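Local coordinates for protein Xaa-Pro dipeptidase (Pyrococcus horikoshii, PDB 1WY2) that probably hydrolyses dipeptides that carry proline at the C-terminal position and a nonpolar residue before it, as a homodimeric metallopeptidase using two metal ions per subunit, at residues K10-M15 / I45-E50; S19-L24 / G87-G92. All blocks are in the same frame, centred on the assembly; numbering follows the deposited sequence.

Interaction 1 of 2, residues K10-M15 / I45-E50; sequences KIIEFM and ILITGE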
ATOM      1  N   LYS A  10       0.860   9.195  27.115  1.00 17.10           N
ATOM      2  CA  LYS A  10      -0.327   9.921  26.681  1.00 16.11           C
ATOM      3  C   LYS A  10      -1.447   8.928  26.420  1.00 15.88           C
ATOM      4  O   LYS A  10      -2.619   9.214  26.672  1.00 16.09           O
ATOM      5  CB  LYS A  10      -0.033  10.735  25.424  1.00 18.04           C
ATOM      6  CG  LYS A  10       0.766  11.996  25.720  1.00 22.01           C
ATOM      7  CD  LYS A  10       0.925  12.869  24.495  1.00 26.58           C
ATOM      8  CE  LYS A  10       1.653  14.161  24.844  1.00 27.90           C
ATOM      9  NZ  LYS A  10       1.756  15.064  23.663  1.00 32.62           N
ATOM     10  N   ILE A  11      -1.087   7.752  25.920  1.00 15.83           N
ATOM     11  CA  ILE A  11      -2.081   6.723  25.662  1.00 16.72           C
ATOM     12  C   ILE A  11      -2.589   6.177  26.996  1.00 17.15           C
ATOM     13  O   ILE A  11      -3.781   5.923  27.154  1.00 16.95           O
ATOM     14  CB  ILE A  11      -1.489   5.590  24.801  1.00 16.93           C
ATOM     15  CG1 ILE A  11      -1.247   6.118  23.381  1.00 16.61           C
ATOM     16  CG2 ILE A  11      -2.441   4.392  24.767  1.00 16.01           C
ATOM     17  CD1 ILE A  11      -0.441   5.195  22.490  1.00 17.40           C
ATOM     18  N   ILE A  12      -1.687   6.007  27.960  1.00 16.55           N
ATOM     19  CA  ILE A  12      -2.095   5.505  29.271  1.00 17.65           C
ATOM     20  C   ILE A  12      -3.070   6.487  29.926  1.00 18.18           C
ATOM     21  O   ILE A  12      -4.023   6.073  30.593  1.00 18.79           O
ATOM     22  CB  ILE A  12      -0.871   5.283  30.193  1.00 16.78           C
ATOM     23  CG1 ILE A  12      -0.067   4.077  29.691  1.00 16.46           C
ATOM     24  CG2 ILE A  12      -1.327   5.071  31.636  1.00 17.80           C
ATOM     25  CD1 ILE A  12       1.264   3.878  30.385  1.00 16.46           C
ATOM     26  N   GLU A  13      -2.833   7.783  29.738  1.00 18.66           N
ATOM     27  CA  GLU A  13      -3.718   8.801  30.304  1.00 20.50           C
ATOM     28  C   GLU A  13      -5.114   8.620  29.717  1.00 20.56           C
ATOM     29  O   GLU A  13      -6.109   8.575  30.443  1.00 19.67           O
ATOM     30  CB  GLU A  13      -3.203  10.202  29.975  1.00 21.51           C
ATOM     31  CG  GLU A  13      -4.162  11.320  30.364  1.00 25.15           C
ATOM     32  CD  GLU A  13      -3.598  12.700  30.082  1.00 29.65           C
ATOM     33  OE1 GLU A  13      -3.215  12.965  28.923  1.00 29.95           O
ATOM     34  OE2 GLU A  13      -3.543  13.524  31.019  1.00 31.70           O
ATOM     35  N   PHE A  14      -5.176   8.513  28.393  1.00 19.88           N
ATOM     36  CA  PHE A  14      -6.441   8.324  27.697  1.00 20.67           C
ATOM     37  C   PHE A  14      -7.127   7.058  28.205  1.00 20.91           C
ATOM     38  O   PHE A  14      -8.338   7.048  28.426  1.00 20.57           O
ATOM     39  CB  PHE A  14      -6.195   8.226  26.189  1.00 20.93           C
ATOM     40  CG  PHE A  14      -7.451   8.082  25.372  1.00 22.20           C
ATOM     41  CD1 PHE A  14      -7.956   6.823  25.064  1.00 23.66           C
ATOM     42  CD2 PHE A  14      -8.130   9.206  24.916  1.00 23.55           C
ATOM     43  CE1 PHE A  14      -9.125   6.685  24.310  1.00 23.64           C
ATOM     44  CE2 PHE A  14      -9.300   9.079  24.163  1.00 24.14           C
ATOM     45  CZ  PHE A  14      -9.795   7.816  23.860  1.00 22.78           C
ATOM     46  N   MET A  15      -6.344   5.997  28.387  1.00 20.25           N
ATOM     47  CA  MET A  15      -6.871   4.726  28.879  1.00 22.23           C
ATOM     48  C   MET A  15      -7.583   4.876  30.216  1.00 23.65           C
ATOM     49  O   MET A  15      -8.713   4.415  30.380  1.00 25.08           O
ATOM     50  CB  MET A  15      -5.741   3.710  29.053  1.00 22.92           C
ATOM     51  CG  MET A  15      -5.199   3.127  27.772  1.00 22.29           C
ATOM     52  SD  MET A  15      -3.713   2.155  28.087  1.00 25.18           S
ATOM     53  CE  MET A  15      -4.307   1.042  29.322  1.00 23.78           C
ATOM     54  N   ILE A  45       1.914  -3.570  19.499  1.00 21.53           N
ATOM     55  CA  ILE A  45       2.317  -2.965  20.762  1.00 20.33           C
ATOM     56  C   ILE A  45       1.163  -3.098  21.746  1.00 18.81           C
ATOM     57  O   ILE A  45       0.026  -2.736  21.433  1.00 18.38           O
ATOM     58  CB  ILE A  45       2.639  -1.463  20.617  1.00 18.61           C
ATOM     59  CG1 ILE A  45       3.750  -1.253  19.587  1.00 17.79           C
ATOM     60  CG2 ILE A  45       3.073  -0.896  21.973  1.00 19.20           C
ATOM     61  CD1 ILE A  45       4.102   0.203  19.357  1.00 19.42           C
ATOM     62  N   LEU A  46       1.447  -3.641  22.926  1.00 18.97           N
ATOM     63  CA  LEU A  46       0.425  -3.782  23.955  1.00 19.41           C
ATOM     64  C   LEU A  46       0.806  -2.851  25.098  1.00 18.84           C
ATOM     65  O   LEU A  46       1.886  -2.979  25.678  1.00 19.42           O
ATOM     66  CB  LEU A  46       0.349  -5.226  24.463  1.00 20.97           C
ATOM     67  CG  LEU A  46      -0.747  -5.495  25.498  1.00 24.64           C
ATOM     68  CD1 LEU A  46      -2.112  -5.191  24.895  1.00 27.09           C
ATOM     69  CD2 LEU A  46      -0.677  -6.942  25.956  1.00 27.52           C
ATOM     70  N   ILE A  47      -0.081  -1.915  25.411  1.00 18.19           N
ATOM     71  CA  ILE A  47       0.162  -0.952  26.478  1.00 17.90           C
ATOM     72  C   ILE A  47      -0.780  -1.174  27.655  1.00 18.81           C
ATOM     73  O   ILE A  47      -1.999  -1.261  27.479  1.00 17.86           O
ATOM     74  CB  ILE A  47      -0.032   0.495  25.961  1.00 18.15           C
ATOM     75  CG1 ILE A  47       0.986   0.793  24.857  1.00 17.94           C
ATOM     76  CG2 ILE A  47       0.127   1.489  27.107  1.00 19.30           C
ATOM     77  CD1 ILE A  47       0.712   2.078  24.091  1.00 19.10           C
ATOM     78  N   THR A  48      -0.206  -1.289  28.851  1.00 18.73           N
ATOM     79  CA  THR A  48      -0.996  -1.451  30.069  1.00 19.80           C
ATOM     80  C   THR A  48      -0.651  -0.260  30.956  1.00 20.07           C
ATOM     81  O   THR A  48       0.187   0.562  30.593  1.00 20.42           O
ATOM     82  CB  THR A  48      -0.664  -2.760  30.827  1.00 20.94           C
ATOM     83  OG1 THR A  48       0.683  -2.714  31.310  1.00 22.38           O
ATOM     84  CG2 THR A  48      -0.838  -3.957  29.918  1.00 22.82           C
ATOM     85  N   GLY A  49      -1.285  -0.165  32.118  1.00 20.15           N
ATOM     86  CA  GLY A  49      -1.022   0.962  32.996  1.00 22.10           C
ATOM     87  C   GLY A  49       0.412   1.136  33.464  1.00 21.50           C
ATOM     88  O   GLY A  49       0.821   2.245  33.811  1.00 21.59           O
ATOM     89  N   GLU A  50       1.188   0.057  33.463  1.00 20.81           N
ATOM     90  CA  GLU A  50       2.567   0.132  33.933  1.00 20.01           C
ATOM     91  C   GLU A  50       3.594  -0.477  32.986  1.00 19.74           C
ATOM     92  O   GLU A  50       4.759  -0.632  33.356  1.00 20.07           O
ATOM     93  CB  GLU A  50       2.676  -0.555  35.300  1.00 20.12           C
ATOM     94  CG  GLU A  50       1.817   0.087  36.386  1.00 22.31           C
ATOM     95  CD  GLU A  50       1.876  -0.674  37.704  1.00 21.56           C
ATOM     96  OE1 GLU A  50       2.676  -1.626  37.812  1.00 23.75           O
ATOM     97  OE2 GLU A  50       1.123  -0.317  38.633  1.00 22.56           O
TER
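Helix 6-17 lies against one face of the mixed sheet in the creatinase/prolidase N-terminal domain, and here it meets strand 44-48 and the turn that follows. It is a packing contact: no hydrogen bond crosses between K10-M15 and I45-E50. Start with I47, whose side chain is directed at the helix and divides its work between two branches. With CG1 anti to the carbonyl carbon (chi1 -62°) and the chain extended beyond it, CD1 reaches I11, where I47 CD1 touches I11 CD1 at 3.7 Å, the two chains crossing at about a right angle. The other branch, I47 CG2, packs on I12 CG1 at 3.7 Å and on M15 SD at 4.0 Å, both obliquely. I11, I12 and M15, from one side of the helix, all meet this single isoleucine. The segment axes come within 8.9 Å and cross at -57°, so the helix runs slantwise over the strand. The sheet behind is antiparallel at this point: I47 is bonded through its backbone to V23 of strand 22-25, and both I11 and M15 rest on V23 as well. M15 bends at its last torsion (chi3 54°), bringing CE to 3.7 Å from I47 O. Further along, I12 CD1 lies over the backbone at T48 and G49, 3.5 Å from T48 O and 3.8 Å from G49 O. An alanine at I12 would remove CG1, CG2 and CD1 and would probably leave I47 CG2 and these two carbonyls less well covered by the helix. T48 itself points away from the helix, and its OG1 is hydrogen-bonded to S51 OG. I11 is the more deeply buried of the two helix isoleucines, packed also against I34, I121 and M124, while I12 is partly exposed and touches M4.

Interaction 2 of 2, residues S19-L24 / G87-G92; sequences SIDAVL and GIKSLG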
ATOM      1  N   SER A  19     -11.722   4.426  31.001  1.00 26.95           N
ATOM      2  CA  SER A  19     -11.934   3.104  31.579  1.00 27.92           C
ATOM      3  C   SER A  19     -11.494   1.974  30.653  1.00 27.75           C
ATOM      4  O   SER A  19     -12.214   0.993  30.466  1.00 27.28           O
ATOM      5  CB  SER A  19     -13.410   2.921  31.948  1.00 29.80           C
ATOM      6  OG  SER A  19     -13.830   3.907  32.876  1.00 33.74           O
ATOM      7  N   ILE A  20     -10.308   2.121  30.072  1.00 26.20           N
ATOM      8  CA  ILE A  20      -9.760   1.106  29.181  1.00 24.66           C
ATOM      9  C   ILE A  20      -8.637   0.392  29.926  1.00 24.44           C
ATOM     10  O   ILE A  20      -7.787   1.035  30.538  1.00 23.83           O
ATOM     11  CB  ILE A  20      -9.200   1.739  27.890  1.00 24.00           C
ATOM     12  CG1 ILE A  20     -10.342   2.375  27.091  1.00 24.06           C
ATOM     13  CG2 ILE A  20      -8.470   0.685  27.072  1.00 21.98           C
ATOM     14  CD1 ILE A  20      -9.887   3.159  25.875  1.00 24.63           C
ATOM     15  N   ASP A  21      -8.634  -0.938  29.871  1.00 24.67           N
ATOM     16  CA  ASP A  21      -7.628  -1.725  30.576  1.00 26.06           C
ATOM     17  C   ASP A  21      -6.292  -1.867  29.857  1.00 25.53           C
ATOM     18  O   ASP A  21      -5.240  -1.921  30.496  1.00 25.97           O
ATOM     19  CB  ASP A  21      -8.200  -3.107  30.900  1.00 28.79           C
ATOM     20  CG  ASP A  21      -9.446  -3.025  31.757  1.00 31.21           C
ATOM     21  OD1 ASP A  21      -9.355  -2.473  32.874  1.00 31.27           O
ATOM     22  OD2 ASP A  21     -10.514  -3.500  31.315  1.00 33.22           O
ATOM     23  N   ALA A  22      -6.330  -1.935  28.531  1.00 23.36           N
ATOM     24  CA  ALA A  22      -5.113  -2.065  27.743  1.00 21.97           C
ATOM     25  C   ALA A  22      -5.356  -1.548  26.334  1.00 21.06           C
ATOM     26  O   ALA A  22      -6.498  -1.464  25.886  1.00 21.04           O
ATOM     27  CB  ALA A  22      -4.674  -3.522  27.692  1.00 22.61           C
ATOM     28  N   VAL A  23      -4.278  -1.193  25.645  1.00 20.07           N
ATOM     29  CA  VAL A  23      -4.378  -0.700  24.280  1.00 20.13           C
ATOM     30  C   VAL A  23      -3.488  -1.503  23.343  1.00 20.34           C
ATOM     31  O   VAL A  23      -2.350  -1.837  23.676  1.00 20.75           O
ATOM     32  CB  VAL A  23      -3.987   0.793  24.190  1.00 17.84           C
ATOM     33  CG1 VAL A  23      -3.785   1.203  22.728  1.00 19.84           C
ATOM     34  CG2 VAL A  23      -5.074   1.642  24.822  1.00 19.68           C
ATOM     35  N   LEU A  24      -4.023  -1.818  22.169  1.00 19.54           N
ATOM     36  CA  LEU A  24      -3.289  -2.567  21.162  1.00 19.82           C
ATOM     37  C   LEU A  24      -3.053  -1.675  19.946  1.00 19.68           C
ATOM     38  O   LEU A  24      -4.000  -1.130  19.387  1.00 20.86           O
ATOM     39  CB  LEU A  24      -4.088  -3.805  20.735  1.00 21.84           C
ATOM     40  CG  LEU A  24      -3.501  -4.617  19.577  1.00 23.49           C
ATOM     41  CD1 LEU A  24      -2.134  -5.158  19.967  1.00 24.94           C
ATOM     42  CD2 LEU A  24      -4.447  -5.759  19.220  1.00 26.08           C
ATOM     43  N   GLY A  87      -7.191 -11.922  29.969  1.00 38.14           N
ATOM     44  CA  GLY A  87      -7.436 -11.200  31.204  1.00 37.24           C
ATOM     45  C   GLY A  87      -7.903  -9.773  30.991  1.00 36.28           C
ATOM     46  O   GLY A  87      -8.440  -9.146  31.904  1.00 36.68           O
ATOM     47  N   ILE A  88      -7.700  -9.261  29.783  1.00 34.96           N
ATOM     48  CA  ILE A  88      -8.104  -7.900  29.455  1.00 32.72           C
ATOM     49  C   ILE A  88      -9.613  -7.806  29.246  1.00 31.42           C
ATOM     50  O   ILE A  88     -10.187  -8.560  28.462  1.00 30.91           O
ATOM     51  CB  ILE A  88      -7.391  -7.409  28.178  1.00 31.52           C
ATOM     52  CG1 ILE A  88      -5.875  -7.433  28.394  1.00 29.62           C
ATOM     53  CG2 ILE A  88      -7.866  -6.006  27.823  1.00 29.79           C
ATOM     54  CD1 ILE A  88      -5.068  -7.097  27.156  1.00 28.42           C
ATOM     55  N   LYS A  89     -10.249  -6.876  29.950  1.00 31.34           N
ATOM     56  CA  LYS A  89     -11.690  -6.682  29.835  1.00 32.76           C
ATOM     57  C   LYS A  89     -12.023  -5.709  28.706  1.00 31.88           C
ATOM     58  O   LYS A  89     -12.708  -6.066  27.748  1.00 32.31           O
ATOM     59  CB  LYS A  89     -12.261  -6.148  31.151  1.00 34.64           C
ATOM     60  CG  LYS A  89     -12.123  -7.107  32.324  1.00 39.51           C
ATOM     61  CD  LYS A  89     -12.946  -8.371  32.112  1.00 41.83           C
ATOM     62  CE  LYS A  89     -14.432  -8.054  32.010  1.00 44.36           C
ATOM     63  NZ  LYS A  89     -15.260  -9.282  31.833  1.00 46.08           N
ATOM     64  N   SER A  90     -11.535  -4.479  28.833  1.00 30.51           N
ATOM     65  CA  SER A  90     -11.771  -3.442  27.834  1.00 27.99           C
ATOM     66  C   SER A  90     -10.471  -3.141  27.093  1.00 26.78           C
ATOM     67  O   SER A  90      -9.505  -2.677  27.696  1.00 25.16           O
ATOM     68  CB  SER A  90     -12.289  -2.173  28.520  1.00 29.76           C
ATOM     69  OG  SER A  90     -12.602  -1.163  27.576  1.00 32.38           O
ATOM     70  N   LEU A  91     -10.452  -3.400  25.787  1.00 23.11           N
ATOM     71  CA  LEU A  91      -9.262  -3.167  24.970  1.00 22.63           C
ATOM     72  C   LEU A  91      -9.418  -1.978  24.026  1.00 22.78           C
ATOM     73  O   LEU A  91     -10.388  -1.900  23.274  1.00 21.45           O
ATOM     74  CB  LEU A  91      -8.939  -4.417  24.140  1.00 21.53           C
ATOM     75  CG  LEU A  91      -7.695  -4.369  23.245  1.00 22.12           C
ATOM     76  CD1 LEU A  91      -6.436  -4.418  24.112  1.00 20.51           C
ATOM     77  CD2 LEU A  91      -7.704  -5.539  22.275  1.00 21.78           C
ATOM     78  N   GLY A  92      -8.459  -1.057  24.066  1.00 21.29           N
ATOM     79  CA  GLY A  92      -8.508   0.097  23.183  1.00 20.39           C
ATOM     80  C   GLY A  92      -7.855  -0.284  21.868  1.00 18.93           C
ATOM     81  O   GLY A  92      -6.767  -0.860  21.869  1.00 19.62           O
TER
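D21 holds S90 at both its backbone N and its backbone O. The backbone D21 N donates to S90 O at 2.9 Å, the more bent of the two bonds, and S90 N returns a bond to D21 OD2, also 2.9 Å, with an N-H...O angle of 159°; the carboxylate uses its anti lone pair. S90 O takes a second, weak bond from A22 N at 3.4 Å. The aspartate gets there because its CG stands beside the backbone N, anti to the carbonyl carbon (chi1 -59°), swinging the carboxylate alongside K89 CB, while the rest of the lysine bends off toward its amine. S90 OG, turned toward S19 O and I20, is buried without a partner in the model. From here the segments become parallel strands: G92 N bonds A22 O at 2.7 Å and almost straight (174°), then L24 N bonds G92 O at 2.9 Å. A glycine suits this last position, since a CB on G92 would fall 2.9 Å from V23 CG2 and crowd I20 CG2. On the sheet face bearing A22 and L91, A22 CB meets I88 CD1 at 3.6 Å, and L91 CD1 folds back to 3.4 Å from A22 O before touching L24 CB. The Schellman motif at the end of helix 6-17, with S19 (positive phi) as C-prime residue and I20 N bonded back to M15 O, probably helps to set the start of the strand, and D21 with it. The two strands are parallel neighbours inside the sheet, V23 bonded onward to I47 of strand 44-48 and L91 to E113 and K115 of the edge strand 113-116. Helix 99-108 covers L91 and L24 through L105, while helix 6-17 packs against V23 and I20 with I11, F14 and M15.

How the interactions relate
Both interactions belong to the same sheet of the N-terminal domain, away from the zinc site. Strand 22-25 ties them together: V23 O accepts from I47 N on one side, while G92 pairs on the other, and M15 CG packs on V23 CG2. Interaction 2 is the buried one and works mainly through backbone hydrogen bonds, one of its bonds going to the carboxylate of the exposed D21. Interaction 1 is partly buried and works by van der Waals packing of helix side chains on I47 and on backbone carbonyls, with no hydrogen bond, its turn end lying at the surface. The chain passes from helix 6-17 through a short turn into 19-24, and M15 serves both contacts.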